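Local coordinates for B12-binding domain-containing protein (Kitasatospora setae, PDB 6WTE) that binds cobalamin and a [4Fe-4S] cluster and, as the radical SAM methylase TsrM, probably transfers methyl groups from S-adenosylmethionine by a non-radical route, at residues A[8-14]-A[41-45]; A[17-23]-A[207-212]; A[26-31]-A[195-200]; A[219-223]-A[252-256]. One frame throughout, in Å; residues are numbered along the deposited sequence.

How the contacts relate
The four contacts trace how a Rossmann-like B12-binding domain is fastened to a radical SAM core. Contact 1 lies in the first, at the loops leaving strands 4-9 and 35-40, and contact 4 in the second, where strand 219-221 meets helix 249-261, about 23 Å away between centres. Contacts 2 and 3, centres about 13 Å apart, bridge them: both join helix 20-31 to the linking chain. Along the chain, segments of contacts 1 and 2 alternate, contact 3 falls between those of contact 2, and contact 4 comes last. Contact 2's Tyr-212 meets contact 1's Phe-43; Arg-199 of contact 3 pairs with Asp-23 of contact 2 and Glu-255 of contact 4. Cobalamin touches contacts 1, 2 and 4.

Contact 1 (A[8-14]-A[41-45]); sequences VNPNKVH and LTFRR
In the B12-binding domain, as in Rossmann-like folds generally, ligands are met by loops at the carboxyl ends of parallel strands; here the loop after strand 4-9 carries Asn-11, whose ND2 is hydrogen-bonded to cobalamin, and runs against the turn after the adjacent strand 35-40. Val-8 and Asn-9 are still extended. The CA atoms of Pro-10 and Leu-41 are 5.5 Å apart, those of Lys-12 and Thr-42 4.8 Å. Leu-41 N donates to Asn-9 O (3.0 Å), and Leu-41 CD1 packs on Val-8 CG1 at 4.1 Å. Thr-42, chi1 m, sends OG1 to Asn-11 O (2.6 Å), while the t rotamer of Asn-11 brings OD1 to Val-13 N (3.0 Å), an Asx turn. Asn-9 ND2 turns instead to Asp-40. At the far end His-14, chi1 m, points toward the turn, and its NE2 donates to Thr-42 O (2.9 Å). The guanidinium of Arg-45 lies flat on this ring, centres 3.6 Å apart and planes at 15°, with Arg-45 NH2 donating to Lys-12 O (3.2 Å). Backbone carbonyls thus accept all four hydrogen bonds between the segments, so the path of the cofactor loop is fixed largely through its main chain.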
loop_
_atom_site.group_PDB
_atom_site.type_symbol
_atom_site.label_atom_id
_atom_site.label_comp_id
_atom_site.label_asym_id
_atom_site.label_seq_id
_atom_site.Cartn_x
_atom_site.Cartn_y
_atom_site.Cartn_z
ATOM N N VAL A 8 14.518 -10.090 4.619
ATOM C CA VAL A 8 13.530 -10.712 5.497
ATOM C C VAL A 8 12.157 -10.125 5.199
ATOM O O VAL A 8 11.997 -8.900 5.180
ATOM C CB VAL A 8 13.888 -10.493 6.976
ATOM C CG1 VAL A 8 12.815 -11.089 7.874
ATOM C CG2 VAL A 8 15.261 -11.089 7.294
ATOM N N ASN A 9 11.159 -11.001 4.994
ATOM C CA ASN A 9 9.774 -10.553 4.949
ATOM C C ASN A 9 9.112 -10.816 6.292
ATOM O O ASN A 9 8.837 -11.979 6.617
ATOM C CB ASN A 9 8.993 -11.248 3.836
ATOM C CG ASN A 9 7.584 -10.716 3.732
ATOM O OD1 ASN A 9 7.346 -9.547 4.038
ATOM N ND2 ASN A 9 6.641 -11.560 3.333
ATOM N N PRO A 10 8.826 -9.792 7.095
ATOM C CA PRO A 10 8.160 -10.001 8.385
ATOM C C PRO A 10 6.643 -9.974 8.314
ATOM O O PRO A 10 5.991 -10.105 9.357
ATOM C CB PRO A 10 8.680 -8.808 9.200
ATOM C CG PRO A 10 8.704 -7.714 8.188
ATOM C CD PRO A 10 9.151 -8.373 6.885
ATOM N N ASN A 11 6.078 -9.807 7.120
ATOM C CA ASN A 11 4.634 -9.678 6.970
ATOM C C ASN A 11 3.939 -10.949 7.435
ATOM O O ASN A 11 4.167 -12.027 6.883
ATOM C CB ASN A 11 4.297 -9.378 5.511
ATOM C CG ASN A 11 2.896 -8.824 5.337
ATOM O OD1 ASN A 11 2.047 -8.948 6.222
ATOM N ND2 ASN A 11 2.652 -8.201 4.195
ATOM N N LYS A 12 3.103 -10.833 8.464
ATOM C CA LYS A 12 2.365 -11.984 8.968
ATOM C C LYS A 12 0.884 -11.934 8.610
ATOM O O LYS A 12 0.101 -12.732 9.136
ATOM C CB LYS A 12 2.553 -12.109 10.482
ATOM C CG LYS A 12 3.996 -12.416 10.884
ATOM C CD LYS A 12 4.115 -12.771 12.357
ATOM C CE LYS A 12 3.683 -11.623 13.254
ATOM N NZ LYS A 12 4.000 -11.919 14.682
ATOM N N VAL A 13 0.482 -11.037 7.717
ATOM C CA VAL A 13 -0.925 -10.899 7.356
ATOM C C VAL A 13 -1.336 -12.040 6.434
ATOM O O VAL A 13 -0.681 -12.303 5.419
ATOM C CB VAL A 13 -1.190 -9.540 6.689
ATOM C CG1 VAL A 13 -2.591 -9.508 6.086
ATOM C CG2 VAL A 13 -1.028 -8.410 7.701
ATOM N N HIS A 14 -2.433 -12.707 6.780
ATOM C CA HIS A 14 -3.147 -13.567 5.854
ATOM C C HIS A 14 -4.543 -13.000 5.612
ATOM O O HIS A 14 -5.144 -12.427 6.525
ATOM C CB HIS A 14 -3.255 -15.006 6.371
ATOM C CG HIS A 14 -1.954 -15.746 6.377
ATOM N ND1 HIS A 14 -1.854 -17.079 6.039
ATOM C CD2 HIS A 14 -0.698 -15.341 6.683
ATOM C CE1 HIS A 14 -0.594 -17.463 6.136
ATOM N NE2 HIS A 14 0.128 -16.428 6.526
ATOM N N LEU A 41 8.789 -14.987 6.296
ATOM C CA LEU A 41 8.152 -15.461 7.518
ATOM C C LEU A 41 6.639 -15.562 7.403
ATOM O O LEU A 41 5.994 -16.026 8.352
ATOM C CB LEU A 41 8.521 -14.540 8.690
ATOM C CG LEU A 41 10.022 -14.348 8.923
ATOM C CD1 LEU A 41 10.289 -13.414 10.100
ATOM C CD2 LEU A 41 10.717 -15.687 9.139
ATOM N N THR A 42 6.064 -15.166 6.263
ATOM C CA THR A 42 4.608 -15.170 6.121
ATOM C C THR A 42 4.031 -16.567 6.320
ATOM O O THR A 42 3.002 -16.732 6.984
ATOM C CB THR A 42 4.222 -14.616 4.750
ATOM O OG1 THR A 42 4.737 -13.287 4.625
ATOM C CG2 THR A 42 2.696 -14.592 4.567
ATOM N N PHE A 43 4.685 -17.585 5.766
ATOM C CA PHE A 43 4.232 -18.959 5.926
ATOM C C PHE A 43 4.893 -19.650 7.114
ATOM O O PHE A 43 4.836 -20.880 7.222
ATOM C CB PHE A 43 4.486 -19.750 4.638
ATOM C CG PHE A 43 4.041 -19.036 3.388
ATOM C CD1 PHE A 43 2.715 -18.695 3.199
ATOM C CD2 PHE A 43 4.957 -18.707 2.402
ATOM C CE1 PHE A 43 2.302 -18.032 2.043
ATOM C CE2 PHE A 43 4.553 -18.051 1.247
ATOM C CZ PHE A 43 3.224 -17.713 1.069
ATOM N N ARG A 44 5.513 -18.885 8.011
ATOM C CA ARG A 44 6.096 -19.403 9.243
ATOM C C ARG A 44 5.627 -18.582 10.437
ATOM O O ARG A 44 6.371 -18.371 11.401
ATOM C CB ARG A 44 7.621 -19.415 9.158
ATOM C CG ARG A 44 8.188 -20.228 7.999
ATOM C CD ARG A 44 8.031 -21.727 8.224
ATOM N NE ARG A 44 8.709 -22.184 9.434
ATOM C CZ ARG A 44 9.963 -22.628 9.464
ATOM N NH1 ARG A 44 10.681 -22.670 8.349
ATOM N NH2 ARG A 44 10.507 -23.024 10.609
ATOM N N ARG A 45 4.370 -18.120 10.394
ATOM C CA ARG A 45 3.855 -17.222 11.428
ATOM C C ARG A 45 3.972 -17.829 12.814
ATOM O O ARG A 45 4.228 -17.118 13.794
ATOM C CB ARG A 45 2.387 -16.883 11.161
ATOM C CG ARG A 45 2.119 -16.147 9.890
ATOM C CD ARG A 45 0.713 -15.561 9.899
ATOM N NE ARG A 45 -0.352 -16.562 9.857
ATOM C CZ ARG A 45 -1.647 -16.267 9.914
ATOM N NH1 ARG A 45 -2.557 -17.229 9.868
ATOM N NH2 ARG A 45 -2.036 -15.001 10.020
#

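Contact 2 (A[17-23]-A[207-212]); sequences IAPYALD and VDNLEY
Val-207, chi1 t, is the apolar centre: its CG2 lies 3.9 Å from Pro-19 CG and 3.8 Å from Leu-22 CB. Beside it the ring of Tyr-212 (chi1 m, chi2 -83°) receives Ala-18 in a CH-pi contact, with Ala-18 CA 3.4 Å from the ring centroid and 4° off its normal; Ala-18 CB is also 3.6 Å from Tyr-212 CD2. Nearest CA pairs are Ala-18 with Tyr-212 (5.8 Å) and Asp-23 with Val-207 (6.7 Å), so the segments run in opposing order. Pro-19 (-76/78) centres an inverse gamma turn leading into helix 20-31, while Asp-208 N-caps the helix begun by Asn-209, its OD1 accepting from Glu-211 N (3.3 Å). Toward the edge, Asn-209 ND2 donates to Asp-23 OD2 (2.9 Å), and water 4 joins Asp-23 OD2 (2.8 Å) to Asn-209 OD1 (2.7 Å). Water 2 links Asp-23 OD1 (2.8 Å) with Val-207 N (3.1 Å). On the other side water 1 donates to Ile-17 O (2.8 Å) and Tyr-212 OH (3.2 Å), a hydroxyl that also bonds Asp-40. Ile-17, Tyr-20 and Ala-21 touch cobalamin, so the linker packs behind a cofactor-binding loop and first helix typical of the Rossmann-like B12-binding fold.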
loop_
_atom_site.group_PDB
_atom_site.type_symbol
_atom_site.label_atom_id
_atom_site.label_comp_id
_atom_site.label_asym_id
_atom_site.label_seq_id
_atom_site.Cartn_x
_atom_site.Cartn_y
_atom_site.Cartn_z
ATOM N N ILE A 17 0.100 -11.916 0.766
ATOM C CA ILE A 17 0.441 -11.137 -0.419
ATOM C C ILE A 17 1.949 -11.213 -0.605
ATOM O O ILE A 17 2.703 -10.879 0.316
ATOM C CB ILE A 17 -0.014 -9.672 -0.283
ATOM C CG1 ILE A 17 -1.544 -9.583 -0.268
ATOM C CG2 ILE A 17 0.615 -8.811 -1.371
ATOM C CD1 ILE A 17 -2.207 -10.234 -1.468
ATOM N N ALA A 18 2.383 -11.642 -1.789
ATOM C CA ALA A 18 3.808 -11.821 -2.034
ATOM C C ALA A 18 4.552 -10.507 -1.806
ATOM O O ALA A 18 4.084 -9.442 -2.227
ATOM C CB ALA A 18 4.056 -12.316 -3.460
ATOM N N PRO A 19 5.697 -10.537 -1.115
ATOM C CA PRO A 19 6.520 -9.319 -0.913
ATOM C C PRO A 19 7.300 -8.946 -2.171
ATOM O O PRO A 19 8.504 -9.179 -2.312
ATOM C CB PRO A 19 7.442 -9.725 0.238
ATOM C CG PRO A 19 7.588 -11.203 0.071
ATOM C CD PRO A 19 6.243 -11.700 -0.396
ATOM N N TYR A 20 6.570 -8.337 -3.106
ATOM C CA TYR A 20 7.110 -7.965 -4.408
ATOM C C TYR A 20 8.391 -7.151 -4.269
ATOM O O TYR A 20 9.328 -7.305 -5.066
ATOM C CB TYR A 20 6.024 -7.180 -5.150
ATOM C CG TYR A 20 6.249 -6.854 -6.605
ATOM C CD1 TYR A 20 7.282 -7.426 -7.345
ATOM C CD2 TYR A 20 5.394 -5.964 -7.249
ATOM C CE1 TYR A 20 7.452 -7.107 -8.686
ATOM C CE2 TYR A 20 5.555 -5.648 -8.581
ATOM C CZ TYR A 20 6.581 -6.221 -9.297
ATOM O OH TYR A 20 6.729 -5.889 -10.630
ATOM N N ALA A 21 8.453 -6.295 -3.243
ATOM C CA ALA A 21 9.648 -5.495 -2.989
ATOM C C ALA A 21 10.907 -6.345 -3.004
ATOM O O ALA A 21 11.928 -5.950 -3.577
ATOM C CB ALA A 21 9.523 -4.785 -1.641
ATOM N N LEU A 22 10.848 -7.529 -2.395
ATOM C CA LEU A 22 12.051 -8.340 -2.288
ATOM C C LEU A 22 12.483 -8.891 -3.645
ATOM O O LEU A 22 13.684 -9.073 -3.882
ATOM C CB LEU A 22 11.832 -9.461 -1.263
ATOM C CG LEU A 22 11.528 -9.020 0.179
ATOM C CD1 LEU A 22 11.664 -10.188 1.160
ATOM C CD2 LEU A 22 12.431 -7.860 0.622
ATOM N N ASP A 23 11.538 -9.134 -4.562
ATOM C CA ASP A 23 11.934 -9.544 -5.905
ATOM C C ASP A 23 12.640 -8.408 -6.636
ATOM O O ASP A 23 13.615 -8.642 -7.364
ATOM C CB ASP A 23 10.720 -10.019 -6.711
ATOM C CG ASP A 23 10.358 -11.478 -6.449
ATOM O OD1 ASP A 23 11.191 -12.243 -5.906
ATOM O OD2 ASP A 23 9.233 -11.877 -6.823
ATOM N N VAL A 207 11.640 -15.357 -2.959
ATOM C CA VAL A 207 10.190 -15.216 -2.855
ATOM C C VAL A 207 9.527 -16.277 -3.725
ATOM O O VAL A 207 9.864 -16.435 -4.906
ATOM C CB VAL A 207 9.740 -13.800 -3.253
ATOM C CG1 VAL A 207 8.230 -13.715 -3.262
ATOM C CG2 VAL A 207 10.300 -12.753 -2.285
ATOM N N ASP A 208 8.599 -17.027 -3.133
ATOM C CA ASP A 208 7.913 -18.137 -3.807
ATOM C C ASP A 208 6.590 -17.620 -4.364
ATOM O O ASP A 208 5.550 -17.683 -3.707
ATOM C CB ASP A 208 7.694 -19.298 -2.848
ATOM C CG ASP A 208 7.283 -20.579 -3.564
ATOM O OD1 ASP A 208 6.800 -20.498 -4.716
ATOM O OD2 ASP A 208 7.442 -21.662 -2.968
ATOM N N ASN A 209 6.625 -17.138 -5.605
ATOM C CA ASN A 209 5.457 -16.456 -6.150
ATOM C C ASN A 209 4.282 -17.403 -6.360
ATOM O O ASN A 209 3.133 -17.027 -6.093
ATOM C CB ASN A 209 5.830 -15.739 -7.443
ATOM C CG ASN A 209 6.566 -14.437 -7.177
ATOM O OD1 ASN A 209 5.943 -13.419 -6.892
ATOM N ND2 ASN A 209 7.894 -14.470 -7.250
ATOM N N LEU A 210 4.536 -18.633 -6.819
ATOM C CA LEU A 210 3.427 -19.556 -7.043
ATOM C C LEU A 210 2.755 -19.935 -5.730
ATOM O O LEU A 210 1.530 -20.094 -5.679
ATOM C CB LEU A 210 3.909 -20.806 -7.779
ATOM C CG LEU A 210 2.805 -21.815 -8.106
ATOM C CD1 LEU A 210 1.782 -21.211 -9.086
ATOM C CD2 LEU A 210 3.404 -23.093 -8.655
ATOM N N GLU A 211 3.536 -20.068 -4.654
ATOM C CA GLU A 211 2.948 -20.366 -3.350
ATOM C C GLU A 211 1.928 -19.306 -2.953
ATOM O O GLU A 211 0.818 -19.629 -2.516
ATOM C CB GLU A 211 4.046 -20.471 -2.289
ATOM C CG GLU A 211 3.535 -20.874 -0.910
ATOM C CD GLU A 211 2.939 -22.274 -0.879
ATOM O OE1 GLU A 211 3.286 -23.105 -1.747
ATOM O OE2 GLU A 211 2.119 -22.548 0.022
ATOM N N TYR A 212 2.280 -18.028 -3.119
ATOM C CA TYR A 212 1.321 -16.965 -2.830
ATOM C C TYR A 212 0.119 -17.041 -3.758
ATOM O O TYR A 212 -1.023 -16.842 -3.326
ATOM C CB TYR A 212 1.991 -15.602 -2.956
ATOM C CG TYR A 212 2.797 -15.224 -1.741
ATOM C CD1 TYR A 212 2.181 -14.661 -0.632
ATOM C CD2 TYR A 212 4.169 -15.431 -1.704
ATOM C CE1 TYR A 212 2.912 -14.306 0.485
ATOM C CE2 TYR A 212 4.911 -15.081 -0.586
ATOM C CZ TYR A 212 4.273 -14.517 0.503
ATOM O OH TYR A 212 4.987 -14.153 1.619
HETATM O O HOH W 1 3.733 -11.459 2.816
HETATM O O HOH W 2 13.254 -13.025 -4.152
HETATM O O HOH W 3 11.157 -14.852 -6.598
HETATM O O HOH W 4 6.808 -11.160 -5.587
#

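Contact 3 (A[26-31]-A[195-200]); sequences TTALED and SVYRRR
An irregular strand-like run, 195-200, crosses one side of the final turns of helix 20-31, coming nearest where Thr-27 CA and Tyr-197 CA are 5.7 Å apart. Ser-195 starts it: water 5 donates to Ser-195 OG (2.6 Å) and Asp-31 OD2 (2.9 Å), while Asp-192 also bonds the serine hydroxyl. Val-196 offers its backbone, Val-196 O standing 3.5 Å from Thr-27 CG2. Tyr-197 contributes chiefly CA, 3.5 Å from Thr-27 OG1; its ring makes a cation-pi contact with Arg-247. Arg-198 is the pivot. Its N donates to Thr-27 OG1 (2.8 Å), a hydroxyl held by the m rotamer of Thr-27 and also bonded to Asp-23 O one turn earlier. The side chain of Arg-198 (m, t, m, chi4 -88°) lays its guanidinium with one face over Thr-27 CG2, so that NH2 reaches Glu-30 OE1 (3.0 Å) and both NH1 and NH2 reach Asp-31 OD1 (3.0 Å each). Arg-199 turns CB away from the helix, its guanidinium forming salt bridges with Asp-23 and Glu-255. Arg-200, extended through chi2 and chi3 (both t), returns to the helix, where its NH2 donates to Glu-30 OE1 at 3.1 Å. Glu-30, Asp-31, Arg-198 and Arg-200 thus form a salt-bridge network along the partly exposed flank where the linker to the radical SAM core clasps the first helix of the B12-binding domain.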
loop_
_atom_site.group_PDB
_atom_site.type_symbol
_atom_site.label_atom_id
_atom_site.label_comp_id
_atom_site.label_asym_id
_atom_site.label_seq_id
_atom_site.Cartn_x
_atom_site.Cartn_y
_atom_site.Cartn_z
ATOM N N THR A 26 16.091 -8.175 -4.955
ATOM C CA THR A 26 16.922 -9.323 -5.304
ATOM C C THR A 26 17.506 -9.160 -6.700
ATOM O O THR A 26 18.702 -9.378 -6.913
ATOM C CB THR A 26 16.112 -10.617 -5.203
ATOM O OG1 THR A 26 15.742 -10.854 -3.836
ATOM C CG2 THR A 26 16.914 -11.810 -5.746
ATOM N N THR A 27 16.676 -8.747 -7.664
ATOM C CA THR A 27 17.158 -8.598 -9.037
ATOM C C THR A 27 18.317 -7.614 -9.108
ATOM O O THR A 27 19.367 -7.910 -9.689
ATOM C CB THR A 27 16.017 -8.145 -9.949
ATOM O OG1 THR A 27 15.037 -9.185 -10.028
ATOM C CG2 THR A 27 16.534 -7.836 -11.351
ATOM N N ALA A 28 18.145 -6.436 -8.503
ATOM C CA ALA A 28 19.177 -5.409 -8.560
ATOM C C ALA A 28 20.456 -5.879 -7.877
ATOM O O ALA A 28 21.558 -5.714 -8.411
ATOM C CB ALA A 28 18.661 -4.126 -7.916
ATOM N N LEU A 29 20.324 -6.463 -6.689
ATOM C CA LEU A 29 21.507 -6.904 -5.958
ATOM C C LEU A 29 22.233 -8.017 -6.704
ATOM O O LEU A 29 23.463 -7.993 -6.820
ATOM C CB LEU A 29 21.109 -7.359 -4.560
ATOM C CG LEU A 29 20.818 -6.254 -3.549
ATOM C CD1 LEU A 29 20.172 -6.877 -2.331
ATOM C CD2 LEU A 29 22.107 -5.525 -3.180
ATOM N N GLU A 30 21.488 -8.988 -7.238
ATOM C CA GLU A 30 22.126 -10.060 -7.997
ATOM C C GLU A 30 22.813 -9.525 -9.247
ATOM O O GLU A 30 23.918 -9.965 -9.592
ATOM C CB GLU A 30 21.095 -11.129 -8.367
ATOM C CG GLU A 30 20.625 -11.962 -7.185
ATOM C CD GLU A 30 19.657 -13.058 -7.592
ATOM O OE1 GLU A 30 19.057 -12.944 -8.679
ATOM O OE2 GLU A 30 19.498 -14.027 -6.821
ATOM N N ASP A 31 22.180 -8.572 -9.940
ATOM C CA ASP A 31 22.783 -8.004 -11.140
ATOM C C ASP A 31 24.065 -7.239 -10.831
ATOM O O ASP A 31 24.912 -7.094 -11.718
ATOM C CB ASP A 31 21.786 -7.090 -11.861
ATOM C CG ASP A 31 20.669 -7.862 -12.551
ATOM O OD1 ASP A 31 20.681 -9.111 -12.522
ATOM O OD2 ASP A 31 19.775 -7.216 -13.131
ATOM N N SER A 195 15.488 -3.031 -15.636
ATOM C CA SER A 195 15.573 -4.478 -15.505
ATOM C C SER A 195 14.198 -5.131 -15.522
ATOM O O SER A 195 13.188 -4.530 -15.144
ATOM C CB SER A 195 16.280 -4.872 -14.207
ATOM O OG SER A 195 17.483 -4.148 -14.031
ATOM N N VAL A 196 14.180 -6.385 -15.962
ATOM C CA VAL A 196 13.063 -7.280 -15.689
ATOM C C VAL A 196 13.248 -7.809 -14.274
ATOM O O VAL A 196 14.296 -8.372 -13.946
ATOM C CB VAL A 196 13.012 -8.428 -16.708
ATOM C CG1 VAL A 196 11.946 -9.438 -16.315
ATOM C CG2 VAL A 196 12.775 -7.889 -18.112
ATOM N N TYR A 197 12.245 -7.620 -13.426
ATOM C CA TYR A 197 12.333 -8.130 -12.063
ATOM C C TYR A 197 12.082 -9.633 -12.099
ATOM O O TYR A 197 11.054 -10.081 -12.618
ATOM C CB TYR A 197 11.337 -7.420 -11.147
ATOM C CG TYR A 197 11.414 -5.899 -11.180
ATOM C CD1 TYR A 197 12.613 -5.232 -11.441
ATOM C CD2 TYR A 197 10.277 -5.133 -10.966
ATOM C CE1 TYR A 197 12.665 -3.842 -11.484
ATOM C CE2 TYR A 197 10.325 -3.758 -10.993
ATOM C CZ TYR A 197 11.513 -3.114 -11.259
ATOM O OH TYR A 197 11.534 -1.732 -11.292
ATOM N N ARG A 198 13.037 -10.416 -11.605
ATOM C CA ARG A 198 12.926 -11.866 -11.700
ATOM C C ARG A 198 11.937 -12.371 -10.655
ATOM O O ARG A 198 12.068 -12.076 -9.462
ATOM C CB ARG A 198 14.300 -12.519 -11.558
ATOM C CG ARG A 198 15.184 -12.256 -12.780
ATOM C CD ARG A 198 16.506 -13.007 -12.750
ATOM N NE ARG A 198 17.421 -12.471 -11.748
ATOM C CZ ARG A 198 18.285 -11.483 -11.965
ATOM N NH1 ARG A 198 18.366 -10.912 -13.160
ATOM N NH2 ARG A 198 19.076 -11.070 -10.982
ATOM N N ARG A 199 10.922 -13.095 -11.118
ATOM C CA ARG A 199 9.854 -13.612 -10.269
ATOM C C ARG A 199 9.950 -15.127 -10.303
ATOM O O ARG A 199 9.642 -15.749 -11.325
ATOM C CB ARG A 199 8.482 -13.138 -10.746
ATOM C CG ARG A 199 8.444 -11.679 -11.189
ATOM C CD ARG A 199 8.764 -10.710 -10.033
ATOM N NE ARG A 199 7.742 -10.726 -8.989
ATOM C CZ ARG A 199 6.539 -10.172 -9.114
ATOM N NH1 ARG A 199 6.205 -9.563 -10.248
ATOM N NH2 ARG A 199 5.666 -10.231 -8.113
ATOM N N ARG A 200 10.382 -15.717 -9.197
ATOM C CA ARG A 200 10.679 -17.137 -9.143
ATOM C C ARG A 200 9.628 -17.864 -8.319
ATOM O O ARG A 200 8.891 -17.260 -7.538
ATOM C CB ARG A 200 12.075 -17.376 -8.549
ATOM C CG ARG A 200 13.217 -16.747 -9.342
ATOM C CD ARG A 200 14.534 -16.916 -8.590
ATOM N NE ARG A 200 15.712 -16.579 -9.389
ATOM C CZ ARG A 200 16.499 -15.529 -9.169
ATOM N NH1 ARG A 200 16.240 -14.691 -8.172
ATOM N NH2 ARG A 200 17.555 -15.316 -9.948
HETATM O O HOH W 5 19.060 -4.573 -12.033
#

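Contact 4 (A[219-223]-A[252-256]); sequences GSILT and VVDEM
The radical SAM core is built of beta-alpha units, and here its first parallel strand, 219-221, is covered by helix 249-261, which precedes the neighbouring strand 266-269 in a beta-alpha-beta connection. The short axes approach to 9.5 Å at 173°, almost exactly antiparallel; CA atoms pair Ile-221 with Met-256 (6.8 Å) and Thr-223 with Val-252 (6.1 Å). Ile-221 (chi1 t, chi2 p) is the side chain thrust at the helix, wedged among three residues spanning one turn. Its CG1 meets Val-252 CG1 at 3.8 Å and Met-256 CG at 3.5 Å. Met-256 makes this contact in an m, t, p rotamer, whereas Val-252, chi1 t, also turns CG1 to Leu-222 O (3.8 Å) and Thr-223 CG2 (4.1 Å). Thr-223 has chi1 near 88°, and its hydroxyl bonds Asp-271. Ser-220, chi1 p, points CB away from the helix, on the side where cobalamin touches it. No hydrogen bond joins the segments. Glu-255 extends through two t angles, its carboxylate taken up by Arg-199, Arg-247 and Tyr-20, so that a charged group bound elsewhere closes one end of this apolar patch: Glu-255 CD lies 3.5 Å from Ile-221 CD1.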
loop_
_atom_site.group_PDB
_atom_site.type_symbol
_atom_site.label_atom_id
_atom_site.label_comp_id
_atom_site.label_asym_id
_atom_site.label_seq_id
_atom_site.Cartn_x
_atom_site.Cartn_y
_atom_site.Cartn_z
ATOM N N GLY A 219 -0.817 -12.378 -8.832
ATOM C CA GLY A 219 0.408 -11.836 -9.382
ATOM C C GLY A 219 0.415 -10.323 -9.256
ATOM O O GLY A 219 -0.622 -9.664 -9.350
ATOM N N SER A 220 1.586 -9.777 -8.984
ATOM C CA SER A 220 1.766 -8.339 -8.898
ATOM C C SER A 220 2.674 -7.894 -10.034
ATOM O O SER A 220 3.632 -8.588 -10.384
ATOM C CB SER A 220 2.371 -7.955 -7.546
ATOM O OG SER A 220 3.413 -8.861 -7.211
ATOM N N ILE A 221 2.374 -6.744 -10.622
ATOM C CA ILE A 221 3.237 -6.196 -11.660
ATOM C C ILE A 221 3.281 -4.688 -11.494
ATOM O O ILE A 221 2.240 -4.026 -11.453
ATOM C CB ILE A 221 2.782 -6.580 -13.083
ATOM C CG1 ILE A 221 3.736 -5.980 -14.118
ATOM C CG2 ILE A 221 1.337 -6.156 -13.341
ATOM C CD1 ILE A 221 5.149 -6.582 -14.080
ATOM N N LEU A 222 4.490 -4.153 -11.394
ATOM C CA LEU A 222 4.716 -2.721 -11.331
ATOM C C LEU A 222 5.005 -2.208 -12.734
ATOM O O LEU A 222 5.803 -2.804 -13.462
ATOM C CB LEU A 222 5.895 -2.420 -10.407
ATOM C CG LEU A 222 6.310 -0.954 -10.332
ATOM C CD1 LEU A 222 5.218 -0.148 -9.654
ATOM C CD2 LEU A 222 7.633 -0.836 -9.580
ATOM N N THR A 223 4.352 -1.113 -13.120
ATOM C CA THR A 223 4.667 -0.492 -14.402
ATOM C C THR A 223 5.352 0.857 -14.263
ATOM O O THR A 223 6.115 1.249 -15.152
ATOM C CB THR A 223 3.398 -0.344 -15.265
ATOM O OG1 THR A 223 2.734 0.899 -14.988
ATOM C CG2 THR A 223 2.433 -1.505 -15.014
ATOM N N VAL A 252 8.525 -4.613 -18.489
ATOM C CA VAL A 252 7.270 -4.895 -17.790
ATOM C C VAL A 252 6.568 -6.092 -18.422
ATOM O O VAL A 252 6.149 -7.025 -17.727
ATOM C CB VAL A 252 6.356 -3.657 -17.792
ATOM C CG1 VAL A 252 5.090 -3.948 -17.019
ATOM C CG2 VAL A 252 7.070 -2.464 -17.185
ATOM N N VAL A 253 6.416 -6.079 -19.749
ATOM C CA VAL A 253 5.676 -7.161 -20.387
ATOM C C VAL A 253 6.452 -8.476 -20.303
ATOM O O VAL A 253 5.851 -9.545 -20.146
ATOM C CB VAL A 253 5.309 -6.798 -21.839
ATOM C CG1 VAL A 253 4.438 -7.887 -22.439
ATOM C CG2 VAL A 253 4.573 -5.451 -21.878
ATOM N N ASP A 254 7.789 -8.425 -20.402
ATOM C CA ASP A 254 8.598 -9.626 -20.167
ATOM C C ASP A 254 8.288 -10.242 -18.805
ATOM O O ASP A 254 8.146 -11.467 -18.678
ATOM C CB ASP A 254 10.096 -9.301 -20.230
ATOM C CG ASP A 254 10.646 -9.244 -21.646
ATOM O OD1 ASP A 254 9.895 -9.469 -22.620
ATOM O OD2 ASP A 254 11.865 -8.990 -21.773
ATOM N N GLU A 255 8.199 -9.400 -17.773
ATOM C CA GLU A 255 7.908 -9.885 -16.428
ATOM C C GLU A 255 6.511 -10.487 -16.336
ATOM O O GLU A 255 6.326 -11.552 -15.733
ATOM C CB GLU A 255 8.059 -8.742 -15.429
ATOM C CG GLU A 255 7.845 -9.141 -13.986
ATOM C CD GLU A 255 8.216 -8.017 -13.037
ATOM O OE1 GLU A 255 8.961 -7.115 -13.469
ATOM O OE2 GLU A 255 7.766 -8.037 -11.875
ATOM N N MET A 256 5.512 -9.805 -16.911
ATOM C CA MET A 256 4.159 -10.351 -16.933
ATOM C C MET A 256 4.119 -11.675 -17.675
ATOM O O MET A 256 3.417 -12.603 -17.262
ATOM C CB MET A 256 3.197 -9.358 -17.584
ATOM C CG MET A 256 3.107 -8.046 -16.843
ATOM S SD MET A 256 2.084 -6.845 -17.708
ATOM C CE MET A 256 0.451 -7.532 -17.425
#